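Beta-galacturonidase (Eisenbergiella tayi, PDB 6NCX) probably hydrolyses terminal beta-linked uronic acid residues as a family 2 glycoside hydrolase, and binds galacturonate in its TIM-barrel active site. Local coordinates at residues E332-R337 / G374-C379. Numbering follows the deposited sequence.
With ADA (alpha-D-galactopyranuronic acid), chain I.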
loop_
_atom_site.group_PDB
_atom_site.type_symbol
_atom_site.label_atom_id
_atom_site.label_comp_id
_atom_site.label_asym_id
_atom_site.label_seq_id
_atom_site.Cartn_x
_atom_site.Cartn_y
_atom_site.Cartn_z
ATOM N N GLU C 332 -13.204 24.162 -22.607
ATOM C CA GLU C 332 -12.279 25.045 -21.899
ATOM C C GLU C 332 -13.071 26.121 -21.178
ATOM O O GLU C 332 -13.998 26.703 -21.753
ATOM C CB GLU C 332 -11.253 25.688 -22.841
ATOM C CG GLU C 332 -10.423 26.733 -22.122
ATOM C CD GLU C 332 -9.014 26.912 -22.666
ATOM O OE1 GLU C 332 -8.105 26.189 -22.217
ATOM O OE2 GLU C 332 -8.819 27.805 -23.512
ATOM N N GLU C 333 -12.713 26.382 -19.923
ATOM C CA GLU C 333 -13.484 27.289 -19.088
ATOM C C GLU C 333 -12.570 28.285 -18.375
ATOM O O GLU C 333 -11.361 28.064 -18.221
ATOM C CB GLU C 333 -14.354 26.505 -18.073
ATOM C CG GLU C 333 -13.623 25.593 -17.073
ATOM C CD GLU C 333 -14.598 24.832 -16.162
ATOM O OE1 GLU C 333 -14.286 24.650 -14.959
ATOM O OE2 GLU C 333 -15.684 24.414 -16.641
ATOM N N ASN C 334 -13.162 29.404 -17.948
ATOM C CA ASN C 334 -12.394 30.371 -17.177
ATOM C C ASN C 334 -12.107 29.800 -15.781
ATOM O O ASN C 334 -12.613 28.745 -15.388
ATOM C CB ASN C 334 -13.102 31.740 -17.145
ATOM C CG ASN C 334 -14.353 31.798 -16.226
ATOM O OD1 ASN C 334 -14.972 30.788 -15.881
ATOM N ND2 ASN C 334 -14.729 33.021 -15.850
ATOM N N HIS C 335 -11.231 30.477 -15.049
ATOM C CA HIS C 335 -10.756 29.983 -13.759
ATOM C C HIS C 335 -11.735 30.378 -12.671
ATOM O O HIS C 335 -11.786 31.545 -12.270
ATOM C CB HIS C 335 -9.370 30.521 -13.421
ATOM C CG HIS C 335 -8.896 30.087 -12.071
ATOM N ND1 HIS C 335 -8.026 30.832 -11.305
ATOM C CD2 HIS C 335 -9.187 28.982 -11.346
ATOM C CE1 HIS C 335 -7.802 30.204 -10.164
ATOM N NE2 HIS C 335 -8.492 29.076 -10.165
ATOM N N ALA C 336 -12.492 29.400 -12.177
ATOM C CA ALA C 336 -13.427 29.585 -11.070
ATOM C C ALA C 336 -14.047 28.236 -10.712
ATOM O O ALA C 336 -14.421 27.464 -11.605
ATOM C CB ALA C 336 -14.526 30.602 -11.421
ATOM N N ARG C 337 -14.160 27.972 -9.408
ATOM C CA ARG C 337 -14.759 26.735 -8.891
ATOM C C ARG C 337 -15.466 27.034 -7.580
ATOM O O ARG C 337 -14.806 27.388 -6.598
ATOM C CB ARG C 337 -13.710 25.641 -8.654
ATOM C CG ARG C 337 -14.337 24.333 -8.176
ATOM C CD ARG C 337 -13.453 23.587 -7.207
ATOM N NE ARG C 337 -14.253 22.643 -6.438
ATOM C CZ ARG C 337 -15.040 22.990 -5.414
ATOM N NH1 ARG C 337 -15.119 24.257 -5.034
ATOM N NH2 ARG C 337 -15.754 22.076 -4.774
ATOM N N GLY C 374 -16.710 27.344 -21.248
ATOM C CA GLY C 374 -17.427 27.237 -19.994
ATOM C C GLY C 374 -17.073 28.390 -19.083
ATOM O O GLY C 374 -16.028 29.023 -19.267
ATOM N N ILE C 375 -17.937 28.700 -18.115
ATOM C CA ILE C 375 -17.667 29.756 -17.149
ATOM C C ILE C 375 -18.105 29.285 -15.771
ATOM O O ILE C 375 -18.963 28.410 -15.633
ATOM C CB ILE C 375 -18.369 31.111 -17.480
ATOM C CG1 ILE C 375 -19.895 30.979 -17.469
ATOM C CG2 ILE C 375 -17.881 31.695 -18.780
ATOM C CD1 ILE C 375 -20.611 32.342 -17.409
ATOM N N LEU C 376 -17.478 29.873 -14.748
ATOM C CA LEU C 376 -17.998 29.914 -13.381
ATOM C C LEU C 376 -18.517 28.551 -12.908
ATOM O O LEU C 376 -19.668 28.405 -12.495
ATOM C CB LEU C 376 -19.088 30.985 -13.262
ATOM C CG LEU C 376 -18.591 32.411 -13.530
ATOM C CD1 LEU C 376 -19.716 33.449 -13.446
ATOM C CD2 LEU C 376 -17.442 32.766 -12.585
ATOM N N ASN C 377 -17.636 27.545 -12.972
ATOM C CA ASN C 377 -17.966 26.219 -12.452
ATOM C C ASN C 377 -18.553 26.264 -11.041
ATOM O O ASN C 377 -17.859 26.598 -10.068
ATOM C CB ASN C 377 -16.735 25.301 -12.452
ATOM C CG ASN C 377 -17.018 23.966 -11.774
ATOM O OD1 ASN C 377 -17.572 23.032 -12.380
ATOM N ND2 ASN C 377 -16.669 23.878 -10.502
ATOM N N GLU C 378 -19.842 25.926 -10.930
ATOM C CA GLU C 378 -20.537 25.794 -9.646
ATOM C C GLU C 378 -20.545 27.088 -8.828
ATOM O O GLU C 378 -20.544 27.042 -7.595
ATOM C CB GLU C 378 -19.940 24.663 -8.807
ATOM C CG GLU C 378 -20.202 23.255 -9.324
ATOM C CD GLU C 378 -20.070 22.201 -8.220
ATOM O OE1 GLU C 378 -19.452 22.492 -7.168
ATOM O OE2 GLU C 378 -20.606 21.088 -8.394
ATOM N N CYS C 379 -20.592 28.255 -9.474
ATOM C CA CYS C 379 -20.738 29.486 -8.708
ATOM C C CYS C 379 -22.222 29.770 -8.424
ATOM O O CYS C 379 -23.097 28.949 -8.704
ATOM C CB CYS C 379 -20.015 30.626 -9.413
ATOM S SG CYS C 379 -18.239 30.289 -9.493
HETATM C C1 ADA I . -17.695 19.799 -7.615
HETATM C C2 ADA I . -16.494 20.598 -8.172
HETATM C C3 ADA I . -15.220 19.848 -8.298
HETATM C C4 ADA I . -14.983 18.843 -7.226
HETATM C C5 ADA I . -16.229 17.988 -6.960
HETATM C C6 ADA I . -16.056 16.982 -5.819
HETATM O O1 ADA I . -18.362 19.070 -8.619
HETATM O O2 ADA I . -16.862 21.174 -9.393
HETATM O O3 ADA I . -14.140 20.752 -8.360
HETATM O O4 ADA I . -14.630 19.486 -6.024
HETATM O O5 ADA I . -17.335 18.852 -6.573
HETATM O O6B ADA I . -15.094 16.168 -5.789
HETATM O O6A ADA I . -16.912 16.987 -4.900
HETATM O O HOH W 1 -18.347 25.660 -15.874
HETATM O O HOH W 2 -15.214 27.810 -14.380
#
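Arg-337 and Asn-377 run side by side toward the bound galacturonate, each on a loop at the C-terminal end of a TIM-barrel strand. The strands, 329-333 and 370-374, are parallel neighbours: Gly-374 N gives its hydrogen to Glu-332 O (2.8 Å), and Asn-334 N gives its to Gly-374 O. Just past Gly-374, the Asn-334 side chain makes the next link. With chi1 at 74°, the Asn-334 CG is tucked over its own backbone, which carries Asn-334 OD1 across to a 2.9 Å hydrogen bond from Leu-376 N; the N-H meets a lone pair in the amide plane. Further on, Ala-336 CB rests against Leu-376 CD2.

At the sugar, the Arg-337 guanidinium and Asn-377 amide planes stand 56° apart, with Arg-337 CG 3.3 Å from Asn-377 ND2. Arg-337 NE hydrogen-bonds both O3 (2.7 Å) and O4 of the sugar, and Arg-337 NH2 adds a second hydrogen bond to O4; O3 lies at the guanidinium edge, near its plane. Replacing Arg-337 by an alanine would probably leave O3 and O4 without these three hydrogen bonds and the Asn-377 amide without the aliphatic chain beside it. Glu-378 brings its carboxylate up to the sugar C1.

Glu-333 crosses Asn-377 obliquely, Glu-333 OE1 lying 3.6 Å from Asn-377 CB. Glu-333 OE2 takes a hydrogen bond from Trp-331 NE1 and a salt bridge from Arg-309, while OE1 pairs with His-312, which also hydrogen-bonds the sugar. Arg-309 and Asn-428 both donate to Asn-377 OD1, which probably fixes the turn of the amide. Asn-377 ND2 makes a 2.9 Å hydrogen bond to galacturonate O2, its N-H...O angle 163°.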